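Tubulin-specific chaperone (Trypanosoma brucei, PDB 4B6W) probably binds alpha-tubulin and microtubule plus ends as tubulin-binding cofactor B, the present chain being its N-terminal ubiquitin-like domain. Local coordinates at residues A[17-22]-A[31-36]; A[46-49]-A[55-58]; A[59-64]-A[68-73]. All coordinates share one frame; numbering follows the deposited sequence.

Contact 1 (A[17-22]-A[31-36]); sequences PEKRYG and KENVFT
Strand 17-22 and helix segment 31-35 run nearly antiparallel, at 154° between their directions, and their axes come no closer than 11.1 Å, so Lys19, Tyr21 and Asn33 have to bridge the gap with their side chains. The meeting point is a single oxygen. Asn33 OD1 accepts from Lys19 NZ at 2.8 Å and from Tyr21 OH at 2.7 Å, and both donors lie in the carbonyl plane, each on a lone pair. The phenol meets the oxygen at 135° to the C=O bond and the ammonium at a similar angle, close to what trigonal geometry asks. With both lone pairs taken, the amide is fixed in rotation, and the nearby ammonium group would be expected to polarise its carbonyl further.

Lys19 reaches the helix by a folded path, bent at chi2 and chi3, and comes at the amide from the opposite direction to Asn33. The tyrosine ring instead stands almost perpendicular to the amide plane and offers its hydroxyl edge, with Asn33 OD1 near the plane of the ring. Asn33 sends CG anti to the backbone N (chi1 -174°), which carries the amide out toward the strand. Deeper in, Val34 CG2 rests 3.8 Å from Tyr21 OH, giving the phenol an apolar neighbour.

Lys19 NZ has a further hydrogen-bond partner in His37 NE2. Strand 15-22 forms one border of the sheet, with Tyr21 paired by backbone bonds to Val3 of strand 2-9; on the helix side, Val34 leans on Met45 of strand 45-50.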
loop_
_atom_site.group_PDB
_atom_site.type_symbol
_atom_site.label_atom_id
_atom_site.label_comp_id
_atom_site.label_asym_id
_atom_site.label_seq_id
_atom_site.Cartn_x
_atom_site.Cartn_y
_atom_site.Cartn_z
ATOM N N PRO A 17 -11.676 0.277 2.508
ATOM C CA PRO A 17 -11.621 0.112 3.967
ATOM C C PRO A 17 -11.043 -1.182 4.493
ATOM O O PRO A 17 -10.531 -1.185 5.624
ATOM C CB PRO A 17 -13.079 0.216 4.386
ATOM C CG PRO A 17 -13.774 0.825 3.189
ATOM C CD PRO A 17 -13.059 0.280 2.033
ATOM N N GLU A 18 -11.116 -2.259 3.713
ATOM C CA GLU A 18 -10.677 -3.564 4.176
ATOM C C GLU A 18 -9.963 -4.264 3.053
ATOM O O GLU A 18 -10.554 -4.491 2.016
ATOM C CB GLU A 18 -11.892 -4.411 4.522
ATOM C CG GLU A 18 -12.040 -4.798 5.958
ATOM C CD GLU A 18 -12.730 -6.136 6.122
ATOM O OE1 GLU A 18 -12.396 -7.095 5.379
ATOM O OE2 GLU A 18 -13.568 -6.231 7.029
ATOM N N LYS A 19 -8.716 -4.639 3.240
ATOM C CA LYS A 19 -8.014 -5.424 2.222
ATOM C C LYS A 19 -7.155 -6.435 2.916
ATOM O O LYS A 19 -6.536 -6.124 3.920
ATOM C CB LYS A 19 -7.131 -4.544 1.337
ATOM C CG LYS A 19 -7.918 -3.639 0.400
ATOM C CD LYS A 19 -8.579 -4.423 -0.758
ATOM C CE LYS A 19 -7.550 -4.864 -1.810
ATOM N NZ LYS A 19 -8.182 -5.661 -2.906
ATOM N N ARG A 20 -7.131 -7.651 2.396
ATOM C CA ARG A 20 -6.291 -8.690 2.969
ATOM C C ARG A 20 -5.160 -9.007 2.010
ATOM O O ARG A 20 -5.406 -9.318 0.840
ATOM C CB ARG A 20 -7.092 -9.956 3.227
ATOM C CG ARG A 20 -8.205 -9.785 4.226
ATOM C CD ARG A 20 -8.583 -11.123 4.897
ATOM N NE ARG A 20 -8.474 -10.891 6.329
ATOM C CZ ARG A 20 -7.721 -11.553 7.189
ATOM N NH1 ARG A 20 -7.017 -12.612 6.851
ATOM N NH2 ARG A 20 -7.724 -11.164 8.442
ATOM N N TYR A 21 -3.940 -8.917 2.532
ATOM C CA TYR A 21 -2.698 -9.324 1.846
ATOM C C TYR A 21 -1.896 -10.330 2.666
ATOM O O TYR A 21 -1.881 -10.284 3.901
ATOM C CB TYR A 21 -1.834 -8.110 1.598
ATOM C CG TYR A 21 -2.484 -7.140 0.641
ATOM C CD1 TYR A 21 -2.688 -7.483 -0.708
ATOM C CD2 TYR A 21 -2.918 -5.898 1.071
ATOM C CE1 TYR A 21 -3.277 -6.594 -1.604
ATOM C CE2 TYR A 21 -3.508 -5.008 0.182
ATOM C CZ TYR A 21 -3.690 -5.348 -1.146
ATOM O OH TYR A 21 -4.293 -4.438 -2.013
ATOM N N GLY A 22 -1.223 -11.226 1.962
ATOM C CA GLY A 22 -0.195 -12.060 2.591
ATOM C C GLY A 22 1.028 -11.212 2.907
ATOM O O GLY A 22 1.442 -10.404 2.111
ATOM N N LYS A 31 0.956 -3.680 -5.478
ATOM C CA LYS A 31 0.667 -2.563 -6.389
ATOM C C LYS A 31 -0.253 -2.980 -7.558
ATOM O O LYS A 31 -1.057 -2.174 -8.056
ATOM C CB LYS A 31 1.967 -1.991 -6.959
ATOM C CG LYS A 31 2.836 -1.249 -5.954
ATOM C CD LYS A 31 4.062 -0.564 -6.593
ATOM C CE LYS A 31 4.939 0.089 -5.493
ATOM N NZ LYS A 31 6.113 0.895 -6.018
ATOM N N GLU A 32 -0.085 -4.224 -8.015
ATOM C CA GLU A 32 -0.909 -4.772 -9.082
ATOM C C GLU A 32 -2.355 -4.799 -8.661
ATOM O O GLU A 32 -3.226 -4.339 -9.389
ATOM C CB GLU A 32 -0.495 -6.201 -9.426
ATOM C CG GLU A 32 0.759 -6.274 -10.268
ATOM C CD GLU A 32 0.584 -5.582 -11.597
ATOM O OE1 GLU A 32 -0.414 -5.913 -12.291
ATOM O OE2 GLU A 32 1.441 -4.723 -11.930
ATOM N N ASN A 33 -2.591 -5.382 -7.500
ATOM C CA ASN A 33 -3.908 -5.426 -6.889
ATOM C C ASN A 33 -4.500 -4.057 -6.596
ATOM O O ASN A 33 -5.665 -3.808 -6.887
ATOM C CB ASN A 33 -3.864 -6.211 -5.592
ATOM C CG ASN A 33 -5.216 -6.401 -5.024
ATOM O OD1 ASN A 33 -5.576 -5.773 -4.016
ATOM N ND2 ASN A 33 -6.020 -7.211 -5.698
ATOM N N VAL A 34 -3.673 -3.175 -6.058
ATOM C CA VAL A 34 -4.041 -1.776 -5.805
ATOM C C VAL A 34 -4.558 -1.074 -7.067
ATOM O O VAL A 34 -5.488 -0.279 -7.001
ATOM C CB VAL A 34 -2.874 -0.989 -5.163
ATOM C CG1 VAL A 34 -3.205 0.487 -5.069
ATOM C CG2 VAL A 34 -2.594 -1.523 -3.777
ATOM N N PHE A 35 -3.974 -1.404 -8.220
ATOM C CA PHE A 35 -4.416 -0.861 -9.518
ATOM C C PHE A 35 -5.889 -1.138 -9.804
ATOM O O PHE A 35 -6.556 -0.340 -10.449
ATOM C CB PHE A 35 -3.551 -1.437 -10.648
ATOM C CG PHE A 35 -3.952 -0.976 -12.029
ATOM C CD1 PHE A 35 -4.951 -1.646 -12.740
ATOM C CD2 PHE A 35 -3.328 0.107 -12.614
ATOM C CE1 PHE A 35 -5.335 -1.237 -14.031
ATOM C CE2 PHE A 35 -3.688 0.534 -13.910
ATOM C CZ PHE A 35 -4.699 -0.148 -14.623
ATOM N N THR A 36 -6.394 -2.268 -9.314
ATOM C CA THR A 36 -7.827 -2.612 -9.484
ATOM C C THR A 36 -8.770 -1.583 -8.790
ATOM O O THR A 36 -9.912 -1.416 -9.193
ATOM C CB THR A 36 -8.147 -4.099 -9.076
ATOM O OG1 THR A 36 -8.074 -4.276 -7.668
ATOM C CG2 THR A 36 -7.148 -5.052 -9.710
#

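Contact 2 (A[46-49]-A[55-58]); sequences QLQL and ITIE
The pairing of Leu49 with Ile57 and Glu58 is an antiparallel backbone contact within a beta hairpin, formed where strand 45-50 meets the short strand 56-58 at a border of the five-stranded sheet. Leu49 and Glu58 are a hydrogen-bonded pair, their CA atoms 5.2 Å apart. Leu49 N donates a hydrogen bond to Glu58 O at 2.8 Å, and that carbonyl also receives a CA-H...O contact from Gln48 CA. In the other direction, Leu49 O takes the amide N of Ile57 at 2.8 Å, while the next amide, Glu58 N, makes only a weak bond to it, 3.4 Å long.

Two consecutive residues thus face one residue of the partner strand, which is a classic beta bulge. The chain turns a corner at Ile57, whose helix-like backbone angles interrupt the extended run. In the ubiquitin-like fold of this domain, the irregularity falls in the outermost strand on this side of the sheet, and beyond Glu58 the chain leaves it.

Side chains add one polar link and a little apolar packing. Gln48, fully extended from its backbone with CG anti to the backbone N (chi1 180°), crosses to Thr56 at about a right angle. Its NE2 donates to Thr56 OG1 at 2.8 Å, nearly in the amide plane, although the bond is bent to 141° at the hydrogen. Leu49 CD2 approaches Ile57 CB at 4.3 Å. The carboxylate of Glu58 turns away from strand 45-50, and its OE2 accepts from the backbone N of Asn60. Strand 77-82 flanks the other side of strand 45-50, with Gln48 bonded through its backbone to His79 and Leu49 packed on Ile78.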
loop_
_atom_site.group_PDB
_atom_site.type_symbol
_atom_site.label_atom_id
_atom_site.label_comp_id
_atom_site.label_asym_id
_atom_site.label_seq_id
_atom_site.Cartn_x
_atom_site.Cartn_y
_atom_site.Cartn_z
ATOM N N GLN A 46 4.236 4.929 -5.319
ATOM C CA GLN A 46 4.966 4.580 -4.115
ATOM C C GLN A 46 3.941 4.200 -3.070
ATOM O O GLN A 46 2.892 4.815 -2.998
ATOM C CB GLN A 46 5.788 5.764 -3.635
ATOM C CG GLN A 46 6.931 6.073 -4.556
ATOM C CD GLN A 46 7.871 7.161 -4.052
ATOM O OE1 GLN A 46 8.786 7.543 -4.776
ATOM N NE2 GLN A 46 7.647 7.678 -2.846
ATOM N N LEU A 47 4.243 3.159 -2.291
ATOM C CA LEU A 47 3.424 2.722 -1.143
ATOM C C LEU A 47 4.055 3.176 0.200
ATOM O O LEU A 47 5.175 2.808 0.532
ATOM C CB LEU A 47 3.207 1.194 -1.170
ATOM C CG LEU A 47 2.451 0.538 -2.376
ATOM C CD1 LEU A 47 2.245 -0.968 -2.129
ATOM C CD2 LEU A 47 1.099 1.209 -2.770
ATOM N N GLN A 48 3.317 4.017 0.927
ATOM C CA GLN A 48 3.663 4.493 2.261
ATOM C C GLN A 48 2.913 3.616 3.291
ATOM O O GLN A 48 1.704 3.471 3.191
ATOM C CB GLN A 48 3.200 5.966 2.393
ATOM C CG GLN A 48 3.490 6.614 3.749
ATOM C CD GLN A 48 2.898 7.991 3.880
ATOM O OE1 GLN A 48 2.254 8.504 2.966
ATOM N NE2 GLN A 48 3.094 8.599 5.040
ATOM N N LEU A 49 3.608 3.043 4.264
ATOM C CA LEU A 49 2.960 2.203 5.271
ATOM C C LEU A 49 2.806 3.087 6.494
ATOM O O LEU A 49 3.787 3.652 6.998
ATOM C CB LEU A 49 3.778 0.935 5.601
ATOM C CG LEU A 49 3.104 -0.096 6.538
ATOM C CD1 LEU A 49 1.825 -0.660 5.924
ATOM C CD2 LEU A 49 4.072 -1.219 7.005
ATOM N N ILE A 55 1.266 6.920 12.393
ATOM C CA ILE A 55 2.706 7.096 12.323
ATOM C C ILE A 55 3.250 6.403 11.089
ATOM O O ILE A 55 2.950 5.261 10.829
ATOM C CB ILE A 55 3.381 6.551 13.616
ATOM C CG1 ILE A 55 2.811 7.304 14.837
ATOM C CG2 ILE A 55 4.933 6.640 13.531
ATOM C CD1 ILE A 55 3.437 6.956 16.151
ATOM N N THR A 56 4.058 7.103 10.315
ATOM C CA THR A 56 4.670 6.520 9.127
ATOM C C THR A 56 5.777 5.536 9.518
ATOM O O THR A 56 6.676 5.866 10.261
ATOM C CB THR A 56 5.208 7.626 8.208
ATOM O OG1 THR A 56 4.092 8.331 7.649
ATOM C CG2 THR A 56 6.046 7.059 7.082
ATOM N N ILE A 57 5.673 4.314 9.005
ATOM C CA ILE A 57 6.659 3.278 9.229
ATOM C C ILE A 57 7.657 3.258 8.069
ATOM O O ILE A 57 8.860 3.040 8.266
ATOM C CB ILE A 57 6.017 1.840 9.282
ATOM C CG1 ILE A 57 4.916 1.727 10.358
ATOM C CG2 ILE A 57 7.124 0.800 9.466
ATOM C CD1 ILE A 57 5.286 2.298 11.720
ATOM N N GLU A 58 7.139 3.409 6.859
ATOM C CA GLU A 58 7.981 3.428 5.664
ATOM C C GLU A 58 7.314 4.350 4.679
ATOM O O GLU A 58 6.126 4.195 4.360
ATOM C CB GLU A 58 8.111 2.027 5.052
ATOM C CG GLU A 58 8.905 1.970 3.737
ATOM C CD GLU A 58 10.276 2.677 3.783
ATOM O OE1 GLU A 58 11.113 2.417 4.694
ATOM O OE2 GLU A 58 10.520 3.512 2.885
#

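Contact 3 (A[59-64]-A[68-73]); sequences KNMAND and GYYQCR
Segment 59-64 has no regular structure and segment 68-73 begins in a 3-10 turn; their backbones come nearest at Met61 and Tyr70, whose CA atoms are 7.8 Å apart. The tyrosine ring fills the interval. Met61, a selenomethionine, slides past it in the opposite direction along one face. Its chain is straight at chi2 (-179°), which lays CB, CG and SE in succession along the ring. Met61 CG sits 3.6 Å from the centroid of the Tyr70 ring, 15° off the normal, in a CH-pi contact. Met61 CB touches Tyr70 CE2 at 3.4 Å, while the selenium adds an oblique Met-aromatic contact, 4.2 Å from the same centroid.

The far end of the ring is anchored by its hydroxyl: Ala62 N donates to Tyr70 OH at 3.0 Å in an almost perfectly straight bond (177°), and the methyl of Ala62 lies against that oxygen. On the opposite face of the Tyr70 ring, Tyr69 CD2 lies over the centre, so the phenol is held between Tyr69 and Met61.

Met61 links this loop region to the interior: it bonds through its backbone to Leu47 of strand 45-50 and packs on Leu49 and on Ile27 of helix 27-35, while Cys72 reaches Val3 and Val5 of strand 2-9.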
loop_
_atom_site.group_PDB
_atom_site.type_symbol
_atom_site.label_atom_id
_atom_site.label_comp_id
_atom_site.label_asym_id
_atom_site.label_seq_id
_atom_site.Cartn_x
_atom_site.Cartn_y
_atom_site.Cartn_z
ATOM N N LYS A 59 8.068 5.324 4.206
ATOM C CA LYS A 59 7.510 6.265 3.250
ATOM C C LYS A 59 7.385 5.721 1.805
ATOM O O LYS A 59 6.612 6.241 1.007
ATOM C CB LYS A 59 8.290 7.581 3.313
ATOM C CG LYS A 59 9.782 7.508 3.045
ATOM C CD LYS A 59 10.456 8.779 3.535
ATOM C CE LYS A 59 11.832 8.931 2.905
ATOM N NZ LYS A 59 12.665 7.760 3.270
ATOM N N ASN A 60 8.146 4.684 1.471
ATOM C CA ASN A 60 8.190 4.170 0.087
ATOM C C ASN A 60 8.696 2.724 -0.006
ATOM O O ASN A 60 9.871 2.500 -0.254
ATOM C CB ASN A 60 9.097 5.080 -0.747
ATOM C CG ASN A 60 9.253 4.614 -2.187
ATOM O OD1 ASN A 60 10.256 4.943 -2.848
ATOM N ND2 ASN A 60 8.283 3.842 -2.677
HETATM N N MSE A 61 7.819 1.749 0.173
HETATM C CA MSE A 61 8.268 0.350 0.231
HETATM C C MSE A 61 8.798 -0.143 -1.121
HETATM O O MSE A 61 8.215 0.124 -2.173
HETATM C CB MSE A 61 7.148 -0.554 0.737
HETATM C CG MSE A 61 6.656 -0.183 2.135
HETATM SE SE MSE A 61 5.229 -1.358 2.838
HETATM C CE MSE A 61 3.671 -0.604 1.860
ATOM N N ALA A 62 9.901 -0.874 -1.061
ATOM C CA ALA A 62 10.630 -1.316 -2.238
ATOM C C ALA A 62 9.874 -2.458 -2.898
ATOM O O ALA A 62 9.479 -3.412 -2.221
ATOM C CB ALA A 62 12.095 -1.761 -1.843
ATOM N N ASN A 63 9.678 -2.352 -4.218
ATOM C CA ASN A 63 8.972 -3.366 -4.995
ATOM C C ASN A 63 9.421 -4.807 -4.785
ATOM O O ASN A 63 8.597 -5.704 -4.848
ATOM C CB ASN A 63 9.086 -3.070 -6.487
ATOM C CG ASN A 63 8.249 -1.915 -6.908
ATOM O OD1 ASN A 63 7.423 -1.450 -6.149
ATOM N ND2 ASN A 63 8.452 -1.438 -8.127
ATOM N N ASP A 64 10.719 -5.032 -4.578
ATOM C CA ASP A 64 11.252 -6.401 -4.452
ATOM C C ASP A 64 11.179 -6.989 -3.048
ATOM O O ASP A 64 11.533 -8.154 -2.860
ATOM C CB ASP A 64 12.692 -6.507 -4.999
ATOM C CG ASP A 64 13.741 -5.826 -4.110
ATOM O OD1 ASP A 64 13.451 -4.781 -3.474
ATOM O OD2 ASP A 64 14.896 -6.335 -4.088
ATOM N N GLY A 68 5.812 -8.163 4.869
ATOM C CA GLY A 68 6.254 -8.523 6.213
ATOM C C GLY A 68 7.633 -8.021 6.620
ATOM O O GLY A 68 7.929 -7.934 7.823
ATOM N N TYR A 69 8.452 -7.666 5.618
ATOM C CA TYR A 69 9.733 -7.003 5.830
ATOM C C TYR A 69 9.502 -5.707 6.575
ATOM O O TYR A 69 10.257 -5.341 7.442
ATOM C CB TYR A 69 10.400 -6.707 4.487
ATOM C CG TYR A 69 11.762 -6.048 4.591
ATOM C CD1 TYR A 69 12.875 -6.789 4.950
ATOM C CD2 TYR A 69 11.930 -4.705 4.325
ATOM C CE1 TYR A 69 14.108 -6.221 5.044
ATOM C CE2 TYR A 69 13.185 -4.103 4.427
ATOM C CZ TYR A 69 14.270 -4.879 4.782
ATOM O OH TYR A 69 15.533 -4.332 4.889
ATOM N N TYR A 70 8.419 -5.027 6.237
ATOM C CA TYR A 70 8.088 -3.733 6.834
ATOM C C TYR A 70 7.279 -3.815 8.136
ATOM O O TYR A 70 6.837 -2.797 8.660
ATOM C CB TYR A 70 7.391 -2.872 5.777
ATOM C CG TYR A 70 8.331 -2.561 4.637
ATOM C CD1 TYR A 70 9.388 -1.691 4.827
ATOM C CD2 TYR A 70 8.190 -3.163 3.396
ATOM C CE1 TYR A 70 10.292 -1.422 3.810
ATOM C CE2 TYR A 70 9.057 -2.885 2.377
ATOM C CZ TYR A 70 10.114 -2.014 2.587
ATOM O OH TYR A 70 11.008 -1.716 1.595
ATOM N N GLN A 71 7.130 -5.026 8.669
ATOM C CA GLN A 71 6.469 -5.256 9.957
ATOM C C GLN A 71 5.015 -4.761 9.920
ATOM O O GLN A 71 4.481 -4.276 10.912
ATOM C CB GLN A 71 7.272 -4.628 11.116
ATOM C CG GLN A 71 8.719 -5.103 11.208
ATOM C CD GLN A 71 9.552 -4.372 12.275
ATOM O OE1 GLN A 71 9.875 -3.147 12.155
ATOM N NE2 GLN A 71 9.952 -5.132 13.312
ATOM N N CYS A 72 4.367 -4.930 8.772
ATOM C CA CYS A 72 2.956 -4.591 8.646
ATOM C C CYS A 72 2.060 -5.433 9.574
ATOM O O CYS A 72 2.321 -6.620 9.798
ATOM C CB CYS A 72 2.515 -4.717 7.209
ATOM S SG CYS A 72 0.870 -4.086 6.904
ATOM N N ARG A 73 1.033 -4.792 10.132
ATOM C CA ARG A 73 0.122 -5.438 11.065
ATOM C C ARG A 73 -1.296 -5.125 10.660
ATOM O O ARG A 73 -1.529 -4.262 9.806
ATOM C CB ARG A 73 0.336 -4.957 12.503
ATOM C CG ARG A 73 1.779 -5.036 13.041
ATOM C CD ARG A 73 2.331 -6.464 13.128
ATOM N NE ARG A 73 3.690 -6.493 13.683
ATOM C CZ ARG A 73 3.981 -6.326 14.977
ATOM N NH1 ARG A 73 3.017 -6.106 15.886
ATOM N NH2 ARG A 73 5.253 -6.370 15.380
#

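In the fold
From the N terminus, the three contacts follow one another in series, none enclosing or crossing another. Contact 1 closes the short connection from strand 15-22 into helix 27-35. Contact 2 closes the hairpin turn between strands 45-50 and 56-58, on the other side of the chain's centre, and contact 3 then closes a loop within the connection to strand 77-82. Lys31 ties the first to the others, packing CG on Leu47 and donating NZ to Asn63. Contacts 2 and 3, with centres about 8 Å apart, adjoin more extensively: Glu58 CG, for example, packs against the Tyr70 ring. Contact 1 thus ties one border strand to the helix, contact 2 the other to strand 45-50, and contact 3 holds the long loop together.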